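Local coordinates for protein dihydropteroate synthase 2 (Mycobacterium tuberculosis, PDB 2VP8) that seems to lack dihydropteroate synthase activity, probably binds the pterin pyrophosphate substrate only very weakly, and probably can bind the inhibitor dapsone, at residues P36-R41 / G78-D83; L43-V48 / M285-E290; V246-S251 / A281-F286. All blocks are in the same frame, centred on the assembly; numbering follows the deposited sequence.

Contact 1: P36-R41 / G78-D83; sequences PVAGDR and GADVID
Arg41 and Asp80 reach toward each other tip to tip across this contact. It joins the N-terminal beta hairpin, formed by strands 30-32 and 35-37, to the start of a strand of the TIM barrel.

Charged and polar groups do most of the work. Arg41 NH1 makes a salt bridge with Asp80 OD2 at 2.8 Å. OD2 offers its syn lone pair, and it lies near the guanidinium plane, although the planes of guanidinium and carboxylate are turned 52° apart. The Asp80 CG is anti to the carbonyl carbon, beside the backbone N (chi1 -64°), which sets the carboxylate toward segment 36-41. The second amino group of Arg41 takes a different partner: NH2 donates to Gly78 O, also at 2.8 Å, on a lone pair in the carbonyl plane. Gly78 has positive phi and ends helix 65-76 in a Schellman motif. One arginine therefore grips both the helix end and Asp80 at the same time.

The other carboxylate oxygen is held by backbone. Ala38 N donates to Asp80 OD1 in a nearly straight bond, with an N-H...O angle of 169°, and comes from above the carboxylate plane. Asp80 OD2 has a second donor in Ile44 N of strand 43-49. The buried carboxylate thus ties together the hairpin exit, Arg41 and the first barrel strand. A water links the backbones of Pro36 and Asp80 by donating to both carbonyl oxygens.

The apolar part is small. The side chains of Val37 and Asp80 cross at about a right angle, with Val37 CG2 3.5 Å from Asp80 CB. Ala38 CB sits toward the rim of the Arg41 guanidinium, 3.5 Å above its plane.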
loop_
_atom_site.group_PDB
_atom_site.type_symbol
_atom_site.label_atom_id
_atom_site.label_comp_id
_atom_site.label_asym_id
_atom_site.label_seq_id
_atom_site.Cartn_x
_atom_site.Cartn_y
_atom_site.Cartn_z
ATOM N N PRO B 36 -8.594 9.520 24.110
ATOM C CA PRO B 36 -8.964 8.293 23.414
ATOM C C PRO B 36 -8.575 8.364 21.946
ATOM O O PRO B 36 -8.795 9.382 21.275
ATOM C CB PRO B 36 -10.490 8.242 23.563
ATOM C CG PRO B 36 -10.896 9.615 23.983
ATOM C CD PRO B 36 -9.754 10.139 24.772
ATOM N N VAL B 37 -7.996 7.274 21.464
ATOM C CA VAL B 37 -7.399 7.217 20.157
ATOM C C VAL B 37 -7.549 5.755 19.712
ATOM O O VAL B 37 -7.519 4.846 20.552
ATOM C CB VAL B 37 -5.917 7.680 20.264
ATOM C CG1 VAL B 37 -4.926 6.517 20.109
ATOM C CG2 VAL B 37 -5.617 8.793 19.284
ATOM N N ALA B 38 -7.738 5.523 18.410
ATOM C CA ALA B 38 -7.934 4.160 17.894
ATOM C C ALA B 38 -6.861 3.223 18.420
ATOM O O ALA B 38 -5.699 3.601 18.492
ATOM C CB ALA B 38 -7.940 4.160 16.384
ATOM N N GLY B 39 -7.250 2.008 18.801
ATOM C CA GLY B 39 -6.301 1.022 19.345
ATOM C C GLY B 39 -5.974 -0.147 18.426
ATOM O O GLY B 39 -5.049 -0.910 18.695
ATOM N N ASP B 40 -6.724 -0.280 17.337
ATOM C CA ASP B 40 -6.616 -1.430 16.439
ATOM C C ASP B 40 -6.067 -1.054 15.054
ATOM O O ASP B 40 -6.272 -1.781 14.080
ATOM C CB ASP B 40 -7.983 -2.116 16.303
ATOM C CG ASP B 40 -9.061 -1.178 15.757
ATOM O OD1 ASP B 40 -8.883 0.064 15.799
ATOM O OD2 ASP B 40 -10.097 -1.687 15.285
ATOM N N ARG B 41 -5.383 0.089 14.979
ATOM C CA ARG B 41 -4.764 0.579 13.744
ATOM C C ARG B 41 -3.907 1.808 14.026
ATOM O O ARG B 41 -3.977 2.392 15.115
ATOM C CB ARG B 41 -5.820 0.932 12.688
ATOM C CG ARG B 41 -6.793 2.016 13.109
ATOM C CD ARG B 41 -7.483 2.666 11.918
ATOM N NE ARG B 41 -8.631 3.488 12.319
ATOM C CZ ARG B 41 -8.536 4.714 12.831
ATOM N NH1 ARG B 41 -7.342 5.283 13.014
ATOM N NH2 ARG B 41 -9.638 5.374 13.169
ATOM N N GLY B 78 -13.448 8.771 11.771
ATOM C CA GLY B 78 -12.486 8.163 12.686
ATOM C C GLY B 78 -11.139 8.844 12.808
ATOM O O GLY B 78 -10.129 8.178 13.071
ATOM N N ALA B 79 -11.110 10.162 12.618
ATOM C CA ALA B 79 -9.884 10.932 12.846
ATOM C C ALA B 79 -9.503 10.847 14.319
ATOM O O ALA B 79 -10.354 10.993 15.208
ATOM C CB ALA B 79 -10.063 12.375 12.436
ATOM N N ASP B 80 -8.226 10.599 14.577
ATOM C CA ASP B 80 -7.756 10.462 15.944
ATOM C C ASP B 80 -7.276 11.803 16.456
ATOM O O ASP B 80 -7.349 12.084 17.652
ATOM C CB ASP B 80 -6.652 9.426 16.004
ATOM C CG ASP B 80 -7.141 8.058 15.622
ATOM O OD1 ASP B 80 -7.925 7.470 16.411
ATOM O OD2 ASP B 80 -6.761 7.582 14.530
ATOM N N VAL B 81 -6.788 12.622 15.525
ATOM C CA VAL B 81 -6.367 13.976 15.810
ATOM C C VAL B 81 -7.027 14.898 14.795
ATOM O O VAL B 81 -7.127 14.557 13.625
ATOM C CB VAL B 81 -4.834 14.113 15.719
ATOM C CG1 VAL B 81 -4.399 15.543 15.984
ATOM C CG2 VAL B 81 -4.146 13.169 16.705
ATOM N N ILE B 82 -7.507 16.047 15.260
ATOM C CA ILE B 82 -7.910 17.120 14.375
ATOM C C ILE B 82 -6.804 18.157 14.440
ATOM O O ILE B 82 -6.518 18.718 15.497
ATOM C CB ILE B 82 -9.273 17.758 14.782
ATOM C CG1 ILE B 82 -10.366 16.691 14.927
ATOM C CG2 ILE B 82 -9.702 18.834 13.778
ATOM C CD1 ILE B 82 -10.691 15.953 13.651
ATOM N N ASP B 83 -6.175 18.394 13.301
ATOM C CA ASP B 83 -5.061 19.319 13.208
ATOM C C ASP B 83 -5.566 20.646 12.650
ATOM O O ASP B 83 -5.822 20.765 11.453
ATOM C CB ASP B 83 -3.965 18.712 12.326
ATOM C CG ASP B 83 -2.729 19.557 12.265
ATOM O OD1 ASP B 83 -2.099 19.805 13.318
ATOM O OD2 ASP B 83 -2.373 19.964 11.144
HETATM O O HOH W 1 -8.809 11.918 19.893
#

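Contact 2: L43-V48 / M285-E290; sequences LIMAIV and MFRVHE
Ile47 puts its tip between Arg287 and His289. Its CD1 lies over the centre of the Arg287 guanidinium, 3.9 Å above that plane. It also meets the His289 ring face in a CH-pi contact, 3.9 Å from the ring centroid. The extended Ile47 chain (chi2 170°) carries CD1 into this slot.

Met45 fills the next hollow. Its SD packs 3.5 Å from Arg287 CG and lies at the guanidinium edge. The chain then bends at chi3 and brings CE against Met285 CE. On the opposite sheet face, Ile44 CG2 meets Val288 CG2 at 3.6 Å.

The backbones pair as parallel strands through four hydrogen bonds: Phe286 N to Leu43 O, Met45 N to Phe286 O, Val288 N to Met45 O, and Ile47 N to Val288 O.

These are the first and last strands of the TIM barrel, so the pairing closes it. Arg287 NH2 forms salt bridges with Asp123 and Asp83 within the barrel. The Arg287 side chain is about 4 Å from that of His220, a residue thought by similarity to mark family members without synthase activity. Ile44, Ala46, Phe286 and Val288 face outward, onto helix 291-306.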
loop_
_atom_site.group_PDB
_atom_site.type_symbol
_atom_site.label_atom_id
_atom_site.label_comp_id
_atom_site.label_asym_id
_atom_site.label_seq_id
_atom_site.Cartn_x
_atom_site.Cartn_y
_atom_site.Cartn_z
ATOM N N LEU B 43 -2.949 5.751 13.568
ATOM C CA LEU B 43 -3.849 6.862 13.807
ATOM C C LEU B 43 -3.889 7.834 12.663
ATOM O O LEU B 43 -2.948 7.910 11.874
ATOM C CB LEU B 43 -3.451 7.614 15.073
ATOM C CG LEU B 43 -3.135 6.756 16.292
ATOM C CD1 LEU B 43 -2.616 7.655 17.409
ATOM C CD2 LEU B 43 -4.365 5.949 16.694
ATOM N N ILE B 44 -4.985 8.586 12.599
ATOM C CA ILE B 44 -5.222 9.581 11.557
ATOM C C ILE B 44 -5.303 10.988 12.148
ATOM O O ILE B 44 -6.102 11.248 13.055
ATOM C CB ILE B 44 -6.541 9.304 10.824
ATOM C CG1 ILE B 44 -6.565 7.875 10.263
ATOM C CG2 ILE B 44 -6.770 10.355 9.720
ATOM C CD1 ILE B 44 -7.957 7.381 9.911
ATOM N N MET B 45 -4.468 11.885 11.627
ATOM C CA MET B 45 -4.533 13.310 11.931
ATOM C C MET B 45 -5.226 14.018 10.762
ATOM O O MET B 45 -4.730 14.016 9.639
ATOM C CB MET B 45 -3.129 13.862 12.162
ATOM C CG MET B 45 -3.061 15.350 12.374
ATOM S SD MET B 45 -1.362 15.977 12.409
ATOM C CE MET B 45 -1.044 15.934 14.170
ATOM N N ALA B 46 -6.391 14.598 11.033
ATOM C CA ALA B 46 -7.197 15.246 10.011
ATOM C C ALA B 46 -6.884 16.736 9.939
ATOM O O ALA B 46 -7.025 17.450 10.930
ATOM C CB ALA B 46 -8.646 15.035 10.318
ATOM N N ILE B 47 -6.452 17.195 8.768
ATOM C CA ILE B 47 -6.160 18.605 8.543
ATOM C C ILE B 47 -7.455 19.404 8.380
ATOM O O ILE B 47 -8.231 19.163 7.460
ATOM C CB ILE B 47 -5.277 18.805 7.283
ATOM C CG1 ILE B 47 -3.950 18.061 7.425
ATOM C CG2 ILE B 47 -5.048 20.293 7.005
ATOM C CD1 ILE B 47 -3.129 18.000 6.157
ATOM N N VAL B 48 -7.678 20.361 9.272
ATOM C CA VAL B 48 -8.822 21.255 9.156
ATOM C C VAL B 48 -8.363 22.710 9.167
ATOM O O VAL B 48 -7.733 23.165 10.118
ATOM C CB VAL B 48 -9.870 21.000 10.270
ATOM C CG1 VAL B 48 -10.961 22.059 10.241
ATOM C CG2 VAL B 48 -10.488 19.631 10.101
ATOM N N MET B 285 1.111 7.502 13.048
ATOM C CA MET B 285 0.110 8.503 12.690
ATOM C C MET B 285 0.265 8.998 11.257
ATOM O O MET B 285 1.371 9.011 10.714
ATOM C CB MET B 285 0.172 9.680 13.665
ATOM C CG MET B 285 -1.043 10.568 13.648
ATOM S SD MET B 285 -1.215 11.526 15.167
ATOM C CE MET B 285 -0.155 12.884 14.755
ATOM N N PHE B 286 -0.853 9.414 10.662
ATOM C CA PHE B 286 -0.873 9.899 9.296
ATOM C C PHE B 286 -1.673 11.187 9.185
ATOM O O PHE B 286 -2.855 11.240 9.547
ATOM C CB PHE B 286 -1.447 8.831 8.362
ATOM C CG PHE B 286 -0.538 7.661 8.155
ATOM C CD1 PHE B 286 -0.610 6.557 8.987
ATOM C CD2 PHE B 286 0.397 7.668 7.132
ATOM C CE1 PHE B 286 0.244 5.477 8.822
ATOM C CE2 PHE B 286 1.251 6.586 6.944
ATOM C CZ PHE B 286 1.172 5.486 7.798
ATOM N N ARG B 287 -1.016 12.226 8.683
ATOM C CA ARG B 287 -1.650 13.522 8.474
ATOM C C ARG B 287 -2.275 13.578 7.087
ATOM O O ARG B 287 -1.574 13.495 6.078
ATOM C CB ARG B 287 -0.620 14.638 8.639
ATOM C CG ARG B 287 -1.218 16.004 8.863
ATOM C CD ARG B 287 -0.115 16.989 9.134
ATOM N NE ARG B 287 -0.630 18.321 9.420
ATOM C CZ ARG B 287 -0.412 19.384 8.657
ATOM N NH1 ARG B 287 0.328 19.275 7.563
ATOM N NH2 ARG B 287 -0.921 20.558 8.998
ATOM N N VAL B 288 -3.593 13.729 7.048
ATOM C CA VAL B 288 -4.348 13.653 5.805
ATOM C C VAL B 288 -5.437 14.713 5.726
ATOM O O VAL B 288 -5.833 15.293 6.741
ATOM C CB VAL B 288 -4.999 12.244 5.601
ATOM C CG1 VAL B 288 -3.972 11.148 5.702
ATOM C CG2 VAL B 288 -6.090 11.999 6.605
ATOM N N HIS B 289 -5.912 14.965 4.507
ATOM C CA HIS B 289 -7.136 15.729 4.292
ATOM C C HIS B 289 -8.328 14.770 4.259
ATOM O O HIS B 289 -9.326 14.991 4.947
ATOM C CB HIS B 289 -7.068 16.492 2.978
ATOM C CG HIS B 289 -6.028 17.564 2.951
ATOM N ND1 HIS B 289 -4.731 17.328 2.554
ATOM C CD2 HIS B 289 -6.096 18.879 3.259
ATOM C CE1 HIS B 289 -4.041 18.452 2.623
ATOM N NE2 HIS B 289 -4.847 19.409 3.045
ATOM N N GLU B 290 -8.213 13.713 3.453
ATOM C CA GLU B 290 -9.263 12.712 3.314
ATOM C C GLU B 290 -9.052 11.630 4.348
ATOM O O GLU B 290 -8.128 10.801 4.232
ATOM C CB GLU B 290 -9.257 12.090 1.911
ATOM C CG GLU B 290 -10.655 11.945 1.269
ATOM C CD GLU B 290 -11.543 10.864 1.917
ATOM O OE1 GLU B 290 -12.612 11.215 2.478
ATOM O OE2 GLU B 290 -11.179 9.672 1.857
#

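Contact 3: V246-S251 / A281-F286; sequences VLMALS and AGARMF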
loop_
_atom_site.group_PDB
_atom_site.type_symbol
_atom_site.label_atom_id
_atom_site.label_comp_id
_atom_site.label_asym_id
_atom_site.label_seq_id
_atom_site.Cartn_x
_atom_site.Cartn_y
_atom_site.Cartn_z
ATOM N N VAL B 246 6.012 7.661 14.897
ATOM C CA VAL B 246 6.321 8.312 13.635
ATOM C C VAL B 246 5.050 8.856 12.985
ATOM O O VAL B 246 4.037 8.148 12.853
ATOM C CB VAL B 246 7.102 7.368 12.686
ATOM C CG1 VAL B 246 7.164 7.923 11.267
ATOM C CG2 VAL B 246 8.517 7.112 13.231
ATOM N N LEU B 247 5.123 10.135 12.617
ATOM C CA LEU B 247 4.071 10.813 11.889
ATOM C C LEU B 247 4.463 10.911 10.426
ATOM O O LEU B 247 5.571 11.331 10.095
ATOM C CB LEU B 247 3.816 12.211 12.477
ATOM C CG LEU B 247 2.822 13.134 11.745
ATOM C CD1 LEU B 247 1.439 12.515 11.609
ATOM C CD2 LEU B 247 2.711 14.483 12.418
ATOM N N MET B 248 3.546 10.524 9.550
ATOM C CA MET B 248 3.760 10.679 8.126
ATOM C C MET B 248 2.849 11.752 7.551
ATOM O O MET B 248 1.685 11.869 7.936
ATOM C CB MET B 248 3.547 9.353 7.391
ATOM C CG MET B 248 4.412 8.185 7.881
ATOM S SD MET B 248 6.184 8.416 7.657
ATOM C CE MET B 248 6.344 8.306 5.880
ATOM N N ALA B 249 3.409 12.537 6.634
ATOM C CA ALA B 249 2.674 13.539 5.869
ATOM C C ALA B 249 2.778 13.203 4.376
ATOM O O ALA B 249 3.478 13.885 3.616
ATOM C CB ALA B 249 3.224 14.930 6.154
ATOM N N LEU B 250 2.076 12.142 3.972
ATOM C CA LEU B 250 2.169 11.591 2.610
ATOM C C LEU B 250 1.302 12.301 1.573
ATOM O O LEU B 250 1.459 12.071 0.372
ATOM C CB LEU B 250 1.792 10.109 2.619
ATOM C CG LEU B 250 2.807 8.983 2.782
ATOM C CD1 LEU B 250 4.119 9.424 3.408
ATOM C CD2 LEU B 250 2.158 7.921 3.635
ATOM N N SER B 251 0.403 13.163 2.043
ATOM C CA SER B 251 -0.647 13.764 1.209
ATOM C C SER B 251 -0.152 14.581 -0.004
ATOM O O SER B 251 1.032 14.924 -0.099
ATOM C CB SER B 251 -1.572 14.609 2.086
ATOM O OG SER B 251 -2.864 14.690 1.524
ATOM N N ALA B 281 5.250 -0.684 8.241
ATOM C CA ALA B 281 6.564 -0.593 8.848
ATOM C C ALA B 281 6.502 -0.033 10.278
ATOM O O ALA B 281 7.531 0.031 10.967
ATOM C CB ALA B 281 7.499 0.229 7.972
ATOM N N GLY B 282 5.310 0.377 10.714
ATOM C CA GLY B 282 5.091 0.747 12.111
ATOM C C GLY B 282 4.891 2.224 12.397
ATOM O O GLY B 282 4.955 2.654 13.553
ATOM N N ALA B 283 4.659 3.006 11.351
ATOM C CA ALA B 283 4.312 4.419 11.514
ATOM C C ALA B 283 3.078 4.536 12.415
ATOM O O ALA B 283 2.134 3.755 12.276
ATOM C CB ALA B 283 4.060 5.057 10.146
ATOM N N ARG B 284 3.068 5.488 13.340
ATOM C CA ARG B 284 1.953 5.564 14.280
ATOM C C ARG B 284 0.789 6.434 13.779
ATOM O O ARG B 284 -0.384 6.136 14.050
ATOM C CB ARG B 284 2.436 6.019 15.661
ATOM C CG ARG B 284 1.332 6.203 16.700
ATOM C CD ARG B 284 1.024 4.944 17.524
ATOM N NE ARG B 284 0.037 5.214 18.583
ATOM C CZ ARG B 284 0.307 5.790 19.762
ATOM N NH1 ARG B 284 1.546 6.177 20.077
ATOM N NH2 ARG B 284 -0.668 5.979 20.648
ATOM N N MET B 285 1.111 7.502 13.048
ATOM C CA MET B 285 0.110 8.503 12.690
ATOM C C MET B 285 0.265 8.998 11.257
ATOM O O MET B 285 1.371 9.011 10.714
ATOM C CB MET B 285 0.172 9.680 13.665
ATOM C CG MET B 285 -1.043 10.568 13.648
ATOM S SD MET B 285 -1.215 11.526 15.167
ATOM C CE MET B 285 -0.155 12.884 14.755
ATOM N N PHE B 286 -0.853 9.414 10.662
ATOM C CA PHE B 286 -0.873 9.899 9.296
ATOM C C PHE B 286 -1.673 11.187 9.185
ATOM O O PHE B 286 -2.855 11.240 9.547
ATOM C CB PHE B 286 -1.447 8.831 8.362
ATOM C CG PHE B 286 -0.538 7.661 8.155
ATOM C CD1 PHE B 286 -0.610 6.557 8.987
ATOM C CD2 PHE B 286 0.397 7.668 7.132
ATOM C CE1 PHE B 286 0.244 5.477 8.822
ATOM C CE2 PHE B 286 1.251 6.586 6.944
ATOM C CZ PHE B 286 1.172 5.486 7.798
HETATM O O HOH W 2 5.690 4.869 14.887
#
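Leu247 meets Met285 chiefly through CD1. Its CG is anti to the backbone N (chi1 174°), and chi2 of 58° turns CD1 toward the neighbouring strand. CD1 then packs 3.5 Å from Met285 CE and also lies against Met285 CB and CG; CD2 is more distant from the same methyl. The two side chains cross at a slant on the sheet face that looks into the barrel. The Leu247 side chain is about 6 Å from that of His220.

Met248 points to the other face. Its side chain lies beside that of Phe286, pointing the same way, and its CB is 3.6 Å from Phe286 CD2. The CG is beside the backbone N (chi1 -56°), where it meets both Phe286 CE2 and, at 3.9 Å, Ala283 CB. The chain bends at chi2 and again at chi3, and its end leads away from segment 281-286.

The segments carry the two strands of a beta-alpha-beta crossover, with helix 267-280 between them. That helix ends in a Schellman motif at Gly282, and the chain then turns into strand 285-288, parallel to strand 247-248. Val246 O takes two donors at this turn: Arg284 N at 2.9 Å, on a lone pair, and Met285 N at 3.0 Å. Further along, Met248 N donates to Met285 O. A water bridges Val246 N, from which it accepts, and Gly282 O, to which it donates.

Beyond the strand, Leu250 also meets Phe286. Its CD2 approaches the ring at the edge, near the ring plane, 3.7 Å from CE2. Helix 267-280 flanks both residues through Thr275.

How the contacts relate
All three contacts reach the eight-stranded parallel barrel sheet. Its strands 81-85, 43-49, 285-288 and 247-248 lie side by side in that order. The centres of contacts 1 and 2 are about 9 Å apart, as are those of contacts 2 and 3; contacts 1 and 3 are about 13 Å apart. Contacts 2 and 3 share Met285 and Phe286, so strand 285-288 is paired on both edges. The segments of contacts 1 and 2 interleave along the chain, and the Asp83-Arg287 salt bridge joins them. Both segments of contact 1 precede those of contact 3. Contact 1 fastens the hairpin to the barrel, contact 2 pairs the first and last strands, and contact 3 adds the strand before the last.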